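Uncharacterized protein (Helicobacter pylori, PDB 4O5J) is the sialic acid-binding outer-membrane adhesin SabA, whose extracellular domain probably attaches the bacterium to sialylated sugars of its host. Local coordinates at residues N104-F109 with T147-M152; V110-K113 with G118-A121; F129-E134 with A213-N218; K153-D158 with A200-D205. One frame throughout, in Å; residues are numbered along the deposited sequence.

Contact 1: residues N104-F109 with T147-M152; sequences NYFTFF and TTYDKM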
loop_
_atom_site.group_PDB
_atom_site.type_symbol
_atom_site.label_atom_id
_atom_site.label_comp_id
_atom_site.label_asym_id
_atom_site.label_seq_id
_atom_site.Cartn_x
_atom_site.Cartn_y
_atom_site.Cartn_z
ATOM N N ASN A 104 5.715 18.062 19.041
ATOM C CA ASN A 104 5.870 18.817 20.265
ATOM C C ASN A 104 7.056 19.762 20.235
ATOM O O ASN A 104 7.323 20.475 21.205
ATOM C CB ASN A 104 5.914 17.911 21.477
ATOM C CG ASN A 104 7.135 16.906 21.397
ATOM O OD1 ASN A 104 8.094 17.133 20.657
ATOM N ND2 ASN A 104 7.068 15.823 22.127
ATOM N N TYR A 105 7.783 19.779 19.110
ATOM C CA TYR A 105 8.936 20.662 18.973
ATOM C C TYR A 105 9.332 20.665 17.512
ATOM O O TYR A 105 9.934 19.678 17.027
ATOM C CB TYR A 105 10.077 20.153 19.874
ATOM C CG TYR A 105 11.225 21.108 19.958
ATOM C CD1 TYR A 105 11.187 22.236 20.808
ATOM C CD2 TYR A 105 12.368 20.897 19.224
ATOM C CE1 TYR A 105 12.253 23.129 20.877
ATOM C CE2 TYR A 105 13.443 21.778 19.296
ATOM C CZ TYR A 105 13.381 22.870 20.103
ATOM O OH TYR A 105 14.445 23.720 20.113
ATOM N N PHE A 106 8.994 21.739 16.796
ATOM C CA PHE A 106 9.093 21.754 15.342
ATOM C C PHE A 106 10.545 21.721 14.830
ATOM O O PHE A 106 11.457 22.147 15.507
ATOM C CB PHE A 106 8.428 23.001 14.731
ATOM C CG PHE A 106 7.066 23.358 15.341
ATOM C CD1 PHE A 106 6.268 22.363 15.911
ATOM C CD2 PHE A 106 6.617 24.670 15.295
ATOM C CE1 PHE A 106 5.019 22.666 16.475
ATOM C CE2 PHE A 106 5.320 24.994 15.848
ATOM C CZ PHE A 106 4.550 23.991 16.460
ATOM N N THR A 107 10.683 21.250 13.595
ATOM C CA THR A 107 11.957 21.321 12.890
ATOM C C THR A 107 11.986 22.606 12.061
ATOM O O THR A 107 12.841 22.783 11.176
ATOM C CB THR A 107 12.128 20.099 11.980
ATOM O OG1 THR A 107 11.082 20.111 11.003
ATOM C CG2 THR A 107 12.067 18.806 12.790
ATOM N N PHE A 108 11.064 23.535 12.358
ATOM C CA PHE A 108 11.036 24.846 11.674
ATOM C C PHE A 108 10.510 25.891 12.655
ATOM O O PHE A 108 9.949 25.554 13.710
ATOM C CB PHE A 108 10.135 24.759 10.431
ATOM C CG PHE A 108 8.773 24.167 10.714
ATOM C CD1 PHE A 108 7.694 25.001 11.140
ATOM C CD2 PHE A 108 8.550 22.802 10.573
ATOM C CE1 PHE A 108 6.422 24.447 11.406
ATOM C CE2 PHE A 108 7.274 22.249 10.816
ATOM C CZ PHE A 108 6.207 23.071 11.262
ATOM N N PHE A 109 10.683 27.168 12.307
ATOM C CA PHE A 109 10.263 28.275 13.141
ATOM C C PHE A 109 8.949 28.895 12.588
ATOM O O PHE A 109 8.867 29.260 11.403
ATOM C CB PHE A 109 11.331 29.350 13.148
ATOM C CG PHE A 109 10.964 30.578 13.931
ATOM C CD1 PHE A 109 10.969 30.570 15.330
ATOM C CD2 PHE A 109 10.595 31.762 13.248
ATOM C CE1 PHE A 109 10.607 31.721 16.052
ATOM C CE2 PHE A 109 10.264 32.912 13.962
ATOM C CZ PHE A 109 10.289 32.904 15.376
ATOM N N THR A 147 -0.294 31.223 9.494
ATOM C CA THR A 147 -1.554 30.798 8.860
ATOM C C THR A 147 -1.347 29.460 8.150
ATOM O O THR A 147 -2.228 28.589 8.173
ATOM C CB THR A 147 -2.017 31.798 7.841
ATOM O OG1 THR A 147 -2.149 33.036 8.494
ATOM C CG2 THR A 147 -3.337 31.401 7.230
ATOM N N THR A 148 -0.175 29.274 7.544
ATOM C CA THR A 148 0.131 27.993 6.882
ATOM C C THR A 148 0.264 26.892 7.927
ATOM O O THR A 148 -0.324 25.811 7.800
ATOM C CB THR A 148 1.412 28.092 6.083
ATOM O OG1 THR A 148 1.247 29.094 5.083
ATOM C CG2 THR A 148 1.749 26.765 5.395
ATOM N N TYR A 149 0.995 27.178 9.013
ATOM C CA TYR A 149 1.096 26.205 10.088
ATOM C C TYR A 149 -0.308 25.831 10.603
ATOM O O TYR A 149 -0.618 24.654 10.841
ATOM C CB TYR A 149 1.956 26.761 11.219
ATOM C CG TYR A 149 1.924 25.811 12.382
ATOM C CD1 TYR A 149 2.639 24.595 12.343
ATOM C CD2 TYR A 149 1.133 26.066 13.515
ATOM C CE1 TYR A 149 2.555 23.668 13.396
ATOM C CE2 TYR A 149 1.063 25.162 14.581
ATOM C CZ TYR A 149 1.778 23.964 14.509
ATOM O OH TYR A 149 1.701 23.084 15.542
ATOM N N ASP A 150 -1.169 26.856 10.813
ATOM C CA ASP A 150 -2.545 26.584 11.280
ATOM C C ASP A 150 -3.266 25.589 10.405
ATOM O O ASP A 150 -3.852 24.631 10.922
ATOM C CB ASP A 150 -3.383 27.888 11.347
ATOM C CG ASP A 150 -2.924 28.809 12.498
ATOM O OD1 ASP A 150 -3.198 30.025 12.393
ATOM O OD2 ASP A 150 -2.252 28.317 13.461
ATOM N N LYS A 151 -3.204 25.788 9.086
ATOM C CA LYS A 151 -3.774 24.803 8.174
ATOM C C LYS A 151 -3.207 23.388 8.378
ATOM O O LYS A 151 -3.964 22.405 8.390
ATOM C CB LYS A 151 -3.576 25.230 6.717
ATOM C CG LYS A 151 -4.305 26.542 6.353
ATOM C CD LYS A 151 -4.479 26.799 4.838
ATOM C CE LYS A 151 -3.163 26.963 4.115
ATOM N NZ LYS A 151 -3.403 26.898 2.627
ATOM N N MET A 152 -1.880 23.272 8.531
ATOM C CA MET A 152 -1.290 21.937 8.725
ATOM C C MET A 152 -1.776 21.338 10.026
ATOM O O MET A 152 -2.255 20.178 10.049
ATOM C CB MET A 152 0.241 22.003 8.758
ATOM C CG MET A 152 0.863 22.412 7.426
ATOM S SD MET A 152 2.699 22.493 7.594
ATOM C CE MET A 152 3.122 22.967 5.921
#
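Phe106 meets Tyr149 where the loop that follows helix 82-101 packs against helix 146-163, forming a small aromatic cluster in the buried interior of the adhesion domain. Phe106 is the first residue of the loop to reach the helix. Its CG lies anti to its own carbonyl carbon (chi1 -44°), and the ring extends from there toward the tyrosine. The far end of the ring comes over one face of Tyr149, with CE2 3.8 Å above that plane and displaced toward the rim. The centroids are 4.8 Å apart and the planes are inclined at 36°, an oblique pairing of two rings. Beyond the ring, the phenol oxygen reaches the end of the phenylalanine, Tyr149 OH lying 3.1 Å from Phe106 CZ. Thr107 turns elsewhere, its OG1 bonding to Tyr101 O at the end of helix 82-101, so a small polar residue suits this step between two phenylalanines. Phe108 returns to the helix and sets its ring beneath the CB of Phe106, two residues earlier, which stands 3.9 Å above the centre of one face. Tyr101 and Met144 also border the Phe108 ring, so a large apolar ring suits the place. Phe109 then begins strand 109-110, whose backbone pairs with strand 143-144. On the helix, Tyr149 has CG anti to its backbone N (chi1 174°), which sends the ring out toward the ends of both phenylalanine rings. Its CD1 atom meets the edge of the second ring in the plane of that ring, 3.9 Å from Phe108 CE1.

Contact 2: residues V110-K113 with G118-A121; sequences VGKK and GQPA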
loop_
_atom_site.group_PDB
_atom_site.type_symbol
_atom_site.label_atom_id
_atom_site.label_comp_id
_atom_site.label_asym_id
_atom_site.label_seq_id
_atom_site.Cartn_x
_atom_site.Cartn_y
_atom_site.Cartn_z
ATOM N N VAL A 110 7.918 28.965 13.424
ATOM C CA VAL A 110 6.639 29.555 12.995
ATOM C C VAL A 110 6.610 30.995 13.463
ATOM O O VAL A 110 6.626 31.264 14.655
ATOM C CB VAL A 110 5.433 28.827 13.556
ATOM C CG1 VAL A 110 4.110 29.593 13.221
ATOM C CG2 VAL A 110 5.373 27.408 13.043
ATOM N N GLY A 111 6.596 31.929 12.523
ATOM C CA GLY A 111 6.419 33.339 12.864
ATOM C C GLY A 111 7.057 34.198 11.757
ATOM O O GLY A 111 7.437 33.676 10.665
ATOM N N LYS A 112 7.186 35.509 12.015
ATOM C CA LYS A 112 7.656 36.479 11.007
ATOM C C LYS A 112 9.152 36.612 11.195
ATOM O O LYS A 112 9.668 36.717 12.312
ATOM C CB LYS A 112 6.899 37.829 11.028
ATOM C CG LYS A 112 5.847 38.021 12.138
ATOM C CD LYS A 112 4.578 37.095 12.092
ATOM C CE LYS A 112 4.217 36.409 13.445
ATOM N NZ LYS A 112 3.072 35.416 13.334
ATOM N N LYS A 113 9.848 36.495 10.084
ATOM C CA LYS A 113 11.292 36.393 10.087
ATOM C C LYS A 113 11.876 37.759 9.689
ATOM O O LYS A 113 12.316 37.932 8.565
ATOM C CB LYS A 113 11.739 35.211 9.174
ATOM C CG LYS A 113 13.245 35.070 8.970
ATOM C CD LYS A 113 13.709 33.624 8.829
ATOM C CE LYS A 113 14.826 33.430 7.789
ATOM N NZ LYS A 113 14.136 33.167 6.463
ATOM N N GLY A 118 13.555 37.473 14.578
ATOM C CA GLY A 118 12.342 36.681 14.332
ATOM C C GLY A 118 11.281 36.864 15.393
ATOM O O GLY A 118 11.581 36.777 16.556
ATOM N N GLN A 119 10.036 37.098 15.006
ATOM C CA GLN A 119 8.952 37.252 16.006
ATOM C C GLN A 119 8.133 35.941 16.067
ATOM O O GLN A 119 7.367 35.633 15.148
ATOM C CB GLN A 119 8.021 38.445 15.696
ATOM C CG GLN A 119 8.657 39.400 14.665
ATOM C CD GLN A 119 7.743 40.536 14.238
ATOM O OE1 GLN A 119 8.189 41.554 13.674
ATOM N NE2 GLN A 119 6.440 40.375 14.497
ATOM N N PRO A 120 8.277 35.183 17.159
ATOM C CA PRO A 120 7.603 33.854 17.273
ATOM C C PRO A 120 6.093 33.916 17.457
ATOM O O PRO A 120 5.591 34.702 18.232
ATOM C CB PRO A 120 8.245 33.216 18.521
ATOM C CG PRO A 120 8.815 34.413 19.307
ATOM C CD PRO A 120 9.118 35.528 18.320
ATOM N N ALA A 121 5.376 33.072 16.747
ATOM C CA ALA A 121 3.960 32.927 16.997
ATOM C C ALA A 121 3.836 32.102 18.301
ATOM O O ALA A 121 4.651 31.226 18.580
ATOM C CB ALA A 121 3.302 32.191 15.846
#
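The carboxamide of Gln119 lies against the aliphatic stem of Lys112, whose CG sits by the amide nitrogen, 3.4 Å from Gln119 NE2. The two long side chains cross at about a right angle on the same face of the sheet. Both are exposed, which suits residues whose methylenes can pack while their polar ends stay in reach of water. Lys112 then bends at chi2 and chi3, so that its CE passes 3.7 Å from Gln119 O and NZ heads toward the methyl group of Ala121. The other flat groups are the peptides, joined through their N-H and C=O groups. Gln119 N gives a bond to Lys112 O at 2.7 Å, and Lys112 N returns one to Gln119 O at 3.1 Å. A third and straighter bond, Ala121 N to Val110 O at 3.0 Å, has an angle of 175° at its hydrogen. At Gly111 the chain turns a corner; its backbone angles (155°, -169°) would jam a CB against the preceding carbonyl oxygen, and a CB would also collide with Gln119 O, so only glycine fits comfortably. Before the corner, Val110 CG1 rests 3.8 Å from Ala121 CB, and Gln146 of helix 146-163 packs on both residues. Asn126 ties the same end together, bonding to Val110 N and Ala121 O. The hydrogen-bonded pair Lys112-Gln119 sits between the non-hydrogen-bonded pairs Gly111-Pro120 and Lys113-Gly118. This alternation is that of an antiparallel ladder, and with only four residues joining strands 112-113 and 118-120 it makes a short beta hairpin.

Contact 3: residues F129-E134 with A213-N218; sequences FKTIIE and AMMWKN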
loop_
_atom_site.group_PDB
_atom_site.type_symbol
_atom_site.label_atom_id
_atom_site.label_comp_id
_atom_site.label_asym_id
_atom_site.label_seq_id
_atom_site.Cartn_x
_atom_site.Cartn_y
_atom_site.Cartn_z
ATOM N N PHE A 129 13.832 31.100 18.019
ATOM C CA PHE A 129 14.302 31.613 16.756
ATOM C C PHE A 129 15.800 31.322 16.533
ATOM O O PHE A 129 16.214 31.104 15.383
ATOM C CB PHE A 129 14.110 33.095 16.719
ATOM C CG PHE A 129 14.530 33.709 15.440
ATOM C CD1 PHE A 129 13.915 33.346 14.232
ATOM C CD2 PHE A 129 15.513 34.680 15.419
ATOM C CE1 PHE A 129 14.301 33.927 13.016
ATOM C CE2 PHE A 129 15.871 35.281 14.207
ATOM C CZ PHE A 129 15.259 34.896 13.010
ATOM N N LYS A 130 16.616 31.312 17.601
ATOM C CA LYS A 130 18.069 31.060 17.480
ATOM C C LYS A 130 18.342 29.731 16.780
ATOM O O LYS A 130 19.419 29.490 16.247
ATOM C CB LYS A 130 18.702 31.034 18.844
ATOM C CG LYS A 130 18.375 29.838 19.669
ATOM C CD LYS A 130 18.985 29.988 21.079
ATOM C CE LYS A 130 18.532 28.787 21.931
ATOM N NZ LYS A 130 19.035 28.826 23.332
ATOM N N THR A 131 17.337 28.873 16.777
ATOM C CA THR A 131 17.381 27.588 16.099
ATOM C C THR A 131 17.625 27.767 14.581
ATOM O O THR A 131 18.298 26.950 13.951
ATOM C CB THR A 131 16.072 26.877 16.441
ATOM O OG1 THR A 131 16.345 25.731 17.177
ATOM C CG2 THR A 131 15.184 26.599 15.303
ATOM N N ILE A 132 17.087 28.832 13.992
ATOM C CA ILE A 132 17.287 29.134 12.596
ATOM C C ILE A 132 18.780 29.469 12.330
ATOM O O ILE A 132 19.381 28.997 11.360
ATOM C CB ILE A 132 16.457 30.372 12.147
ATOM C CG1 ILE A 132 14.964 30.064 12.151
ATOM C CG2 ILE A 132 16.855 30.847 10.716
ATOM C CD1 ILE A 132 14.564 28.907 11.282
ATOM N N ILE A 133 19.360 30.312 13.160
ATOM C CA ILE A 133 20.758 30.650 13.059
ATOM C C ILE A 133 21.634 29.361 13.210
ATOM O O ILE A 133 22.531 29.120 12.398
ATOM C CB ILE A 133 21.137 31.688 14.116
ATOM C CG1 ILE A 133 20.615 33.057 13.630
ATOM C CG2 ILE A 133 22.661 31.765 14.332
ATOM C CD1 ILE A 133 20.687 34.123 14.678
ATOM N N GLU A 134 21.352 28.535 14.222
ATOM C CA GLU A 134 22.154 27.374 14.534
ATOM C C GLU A 134 22.044 26.313 13.466
ATOM O O GLU A 134 23.068 25.759 13.042
ATOM C CB GLU A 134 21.726 26.796 15.862
ATOM C CG GLU A 134 21.950 27.741 17.017
ATOM C CD GLU A 134 21.177 27.325 18.275
ATOM O OE1 GLU A 134 20.164 26.563 18.135
ATOM O OE2 GLU A 134 21.559 27.742 19.407
ATOM N N ALA A 213 12.130 24.451 5.017
ATOM C CA ALA A 213 13.016 23.270 5.212
ATOM C C ALA A 213 12.897 22.743 6.615
ATOM O O ALA A 213 12.649 23.518 7.548
ATOM C CB ALA A 213 14.462 23.685 4.887
ATOM N N MET A 214 13.057 21.436 6.807
ATOM C CA MET A 214 13.036 20.903 8.154
ATOM C C MET A 214 14.447 20.721 8.711
ATOM O O MET A 214 15.352 20.157 8.033
ATOM C CB MET A 214 12.196 19.592 8.227
ATOM C CG MET A 214 12.676 18.478 7.352
ATOM S SD MET A 214 11.604 17.004 7.435
ATOM C CE MET A 214 11.835 16.440 9.136
ATOM N N MET A 215 14.662 21.174 9.946
ATOM C CA MET A 215 15.960 21.065 10.602
ATOM C C MET A 215 15.981 19.789 11.464
ATOM O O MET A 215 15.503 19.803 12.623
ATOM C CB MET A 215 16.189 22.296 11.473
ATOM C CG MET A 215 16.216 23.589 10.666
ATOM S SD MET A 215 16.404 25.105 11.684
ATOM C CE MET A 215 14.791 25.186 12.509
ATOM N N TRP A 216 16.487 18.692 10.924
ATOM C CA TRP A 216 16.517 17.419 11.668
ATOM C C TRP A 216 17.296 17.499 12.964
ATOM O O TRP A 216 17.035 16.735 13.879
ATOM C CB TRP A 216 17.042 16.270 10.826
ATOM C CG TRP A 216 16.070 15.799 9.791
ATOM C CD1 TRP A 216 15.747 16.421 8.607
ATOM C CD2 TRP A 216 15.326 14.542 9.805
ATOM N NE1 TRP A 216 14.812 15.656 7.896
ATOM C CE2 TRP A 216 14.542 14.502 8.594
ATOM C CE3 TRP A 216 15.248 13.461 10.697
ATOM C CZ2 TRP A 216 13.725 13.426 8.285
ATOM C CZ3 TRP A 216 14.430 12.397 10.403
ATOM C CH2 TRP A 216 13.665 12.360 9.222
ATOM N N LYS A 217 18.263 18.429 13.065
ATOM C CA LYS A 217 19.013 18.581 14.295
ATOM C C LYS A 217 18.098 19.004 15.458
ATOM O O LYS A 217 18.434 18.748 16.638
ATOM C CB LYS A 217 20.145 19.598 14.113
ATOM C CG LYS A 217 21.073 19.701 15.294
ATOM C CD LYS A 217 21.816 18.324 15.547
ATOM C CE LYS A 217 22.748 18.424 16.777
ATOM N NZ LYS A 217 23.416 17.130 17.059
ATOM N N ASN A 218 16.937 19.646 15.149
ATOM C CA ASN A 218 15.968 20.001 16.204
ATOM C C ASN A 218 15.357 18.751 16.862
ATOM O O ASN A 218 14.816 18.841 17.985
ATOM C CB ASN A 218 14.838 20.912 15.655
ATOM C CG ASN A 218 15.239 22.367 15.627
ATOM O OD1 ASN A 218 16.423 22.711 15.671
ATOM N ND2 ASN A 218 14.227 23.270 15.563
#
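Met215 meets Thr131 and Ile132, and Asn218 meets Thr131, on one side of helix 130-135. The Met215 side chain runs out extended through chi2 and bends at its last torsion (chi3 -70°), which turns the methyl group toward Ile132. The sulfur comes near the helix backbone, Met215 SD lying 3.5 Å from Thr131 O. The terminal methyl approaches Ile132, with Met215 CE 3.9 Å from Ile132 CD1, although its exact place is doubtful because it is modelled too close to the Thr131 methyl. A flexible, unbranched thioether can lay its sulfur near the helix backbone and its methyl near Ile132. The polar part of the contact is slight: Thr131 OG1 gives a weak hydrogen bond of 3.4 Å to Asn218 OD1, the two side chains approaching from opposite directions. That oxygen has a stronger partner in Asn135 ND2, one turn further along the helix, so two donors of helix 130-135 converge on a single buried carbonyl. Met215 ends the two-residue strand 214-215, which pairs antiparallel with strand 234-235. There the chain tightens into a 3-10 segment, and Asn218 N bonds back to Met215 O at 2.9 Å. This turn carries both contacting residues to the same side. Further out, the amide nitrogen of Asn218 is held by Phe106 O, while the backbone of Met215 bonds to Thr107, so the loop after helix 82-101 fixes both positions. Asparagine suits the spot because its two ends serve partners of opposite polarity. On the helix side, Ile132 also rests on Cys142, half of the disulfide Cys136-Cys142 that closes the chain just beyond this helix.

Contact 4: residues K153-D158 with A200-D205; sequences KKLAED and AQQLMD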
loop_
_atom_site.group_PDB
_atom_site.type_symbol
_atom_site.label_atom_id
_atom_site.label_comp_id
_atom_site.label_asym_id
_atom_site.label_seq_id
_atom_site.Cartn_x
_atom_site.Cartn_y
_atom_site.Cartn_z
ATOM N N LYS A 153 -1.634 22.108 11.098
ATOM C CA LYS A 153 -2.022 21.623 12.450
ATOM C C LYS A 153 -3.497 21.136 12.458
ATOM O O LYS A 153 -3.825 20.081 13.011
ATOM C CB LYS A 153 -1.825 22.741 13.466
ATOM C CG LYS A 153 -2.103 22.308 14.895
ATOM C CD LYS A 153 -1.130 21.159 15.376
ATOM C CE LYS A 153 -1.233 21.056 16.861
ATOM N NZ LYS A 153 -0.291 20.004 17.441
ATOM N N LYS A 154 -4.392 21.897 11.821
ATOM C CA LYS A 154 -5.789 21.515 11.775
ATOM C C LYS A 154 -5.957 20.171 11.038
ATOM O O LYS A 154 -6.636 19.241 11.548
ATOM C CB LYS A 154 -6.617 22.653 11.105
ATOM C CG LYS A 154 -8.011 22.289 10.684
ATOM C CD LYS A 154 -8.913 21.914 11.791
ATOM C CE LYS A 154 -10.432 21.882 11.296
ATOM N NZ LYS A 154 -11.175 21.155 12.410
ATOM N N LEU A 155 -5.335 20.038 9.866
ATOM C CA LEU A 155 -5.375 18.753 9.133
ATOM C C LEU A 155 -4.825 17.608 9.990
ATOM O O LEU A 155 -5.430 16.505 10.020
ATOM C CB LEU A 155 -4.615 18.837 7.830
ATOM C CG LEU A 155 -5.284 19.669 6.734
ATOM C CD1 LEU A 155 -4.312 19.941 5.594
ATOM C CD2 LEU A 155 -6.586 18.991 6.234
ATOM N N ALA A 156 -3.722 17.862 10.708
ATOM C CA ALA A 156 -3.100 16.830 11.554
ATOM C C ALA A 156 -4.051 16.401 12.664
ATOM O O ALA A 156 -4.180 15.196 12.959
ATOM C CB ALA A 156 -1.764 17.306 12.140
ATOM N N GLU A 157 -4.704 17.369 13.300
ATOM C CA GLU A 157 -5.707 17.057 14.335
ATOM C C GLU A 157 -6.877 16.305 13.776
ATOM O O GLU A 157 -7.322 15.334 14.399
ATOM C CB GLU A 157 -6.171 18.321 15.039
ATOM C CG GLU A 157 -5.074 18.895 15.929
ATOM C CD GLU A 157 -5.356 20.378 16.290
ATOM O OE1 GLU A 157 -6.293 20.995 15.682
ATOM O OE2 GLU A 157 -4.643 20.942 17.188
ATOM N N ASP A 158 -7.370 16.700 12.594
ATOM C CA ASP A 158 -8.498 15.983 11.976
ATOM C C ASP A 158 -8.100 14.527 11.669
ATOM O O ASP A 158 -8.872 13.582 11.886
ATOM C CB ASP A 158 -8.971 16.681 10.693
ATOM C CG ASP A 158 -9.642 18.015 10.976
ATOM O OD1 ASP A 158 -9.814 18.841 10.040
ATOM O OD2 ASP A 158 -9.983 18.263 12.166
ATOM N N ALA A 200 -4.994 12.850 5.010
ATOM C CA ALA A 200 -3.556 12.538 4.888
ATOM C C ALA A 200 -3.014 13.174 3.598
ATOM O O ALA A 200 -1.989 13.868 3.636
ATOM C CB ALA A 200 -3.315 11.026 4.846
ATOM N N GLN A 201 -3.708 12.960 2.490
ATOM C CA GLN A 201 -3.292 13.491 1.199
ATOM C C GLN A 201 -3.144 15.043 1.286
ATOM O O GLN A 201 -2.152 15.628 0.833
ATOM C CB GLN A 201 -4.282 13.063 0.128
ATOM C CG GLN A 201 -4.014 13.623 -1.242
ATOM C CD GLN A 201 -2.920 12.846 -1.900
ATOM O OE1 GLN A 201 -3.102 11.660 -2.213
ATOM N NE2 GLN A 201 -1.753 13.485 -2.106
ATOM N N GLN A 202 -4.131 15.707 1.897
ATOM C CA GLN A 202 -4.070 17.145 1.982
ATOM C C GLN A 202 -2.885 17.620 2.835
ATOM O O GLN A 202 -2.256 18.634 2.532
ATOM C CB GLN A 202 -5.371 17.713 2.611
ATOM C CG GLN A 202 -6.623 17.491 1.753
ATOM C CD GLN A 202 -7.850 18.092 2.444
ATOM O OE1 GLN A 202 -7.911 19.282 2.772
ATOM N NE2 GLN A 202 -8.796 17.241 2.714
ATOM N N LEU A 203 -2.676 16.957 3.961
ATOM C CA LEU A 203 -1.575 17.300 4.842
ATOM C C LEU A 203 -0.203 17.148 4.140
ATOM O O LEU A 203 0.603 18.120 4.065
ATOM C CB LEU A 203 -1.641 16.492 6.123
ATOM C CG LEU A 203 -0.513 16.681 7.126
ATOM C CD1 LEU A 203 -0.353 18.173 7.491
ATOM C CD2 LEU A 203 -0.733 15.816 8.365
ATOM N N MET A 204 0.048 15.964 3.601
ATOM C CA MET A 204 1.315 15.718 2.877
ATOM C C MET A 204 1.457 16.675 1.702
ATOM O O MET A 204 2.564 17.184 1.439
ATOM C CB MET A 204 1.392 14.299 2.401
ATOM C CG MET A 204 1.365 13.277 3.527
ATOM S SD MET A 204 2.688 13.495 4.764
ATOM C CE MET A 204 4.010 12.483 3.979
ATOM N N ASP A 205 0.354 16.954 0.988
ATOM C CA ASP A 205 0.430 17.901 -0.164
ATOM C C ASP A 205 0.838 19.284 0.329
ATOM O O ASP A 205 1.664 19.954 -0.296
ATOM C CB ASP A 205 -0.880 18.033 -0.888
ATOM C CG ASP A 205 -1.201 16.807 -1.719
ATOM O OD1 ASP A 205 -0.291 15.932 -1.808
ATOM O OD2 ASP A 205 -2.356 16.667 -2.266
#
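Leu155 packs onto Gln202 and Leu203 in a near-antiparallel helix pair, helix 146-163 against helix 193-209. The axes of the two short segments approach to 9.3 Å, and their directions differ by 151°. Such pairing is consistent with a largely helical protein of tetratricopeptide-repeat character. From its CB outward, Leu155 first meets its counterpart, Leu155 CB standing 4.2 Å from Leu203 CB. Its CG then lies anti to its carbonyl carbon (chi1 -72°), and the branch divides over the facing helix. One methyl reaches the backbone, Leu155 CD1 being 3.8 Å from Leu203 N, and it also touches the CB of Gln202. The side chains of Leu155 and Gln202 cross at about a right angle, and the other methyl reaches the amide, Leu155 CD2 3.7 Å from Gln202 OE1. A leucine fills this place because its fork covers both neighbours at once, while the glutamine, at the margin of the contact, offers methylenes to the leucine while keeping a polar end. Leu203 sends its CD2 branch to Ala156, and the leucine also touches Trp98 of helix 82-101, so a third helix backs the pair. The small Ala156 lets this branch come close: Leu203 CD2 is 4.1 Å from Ala156 CA and 4.2 Å from Ala156 CB.

All four contacts lie on one side of the chain's centre, within the N-terminal adhesion domain. Contacts 1 and 2 have centres about 11 Å apart; the hairpin is nested in the loop closed by contact 1, and closes before contacts 3 and 4 open. Contact 3, its centre about 13 Å from both, crosses contact 1 along the chain and shares hydrogen bonds with its loop; its Phe129 packs against Gly118 and Lys113 of the hairpin. Contact 4, nested in the loop closed by contact 3, has its centre about 12 Å from contact 1. Helix 146-163 thus joins the helix pair of contact 4 to the loops and short strands of contacts 1 to 3, farther from the chain's centre.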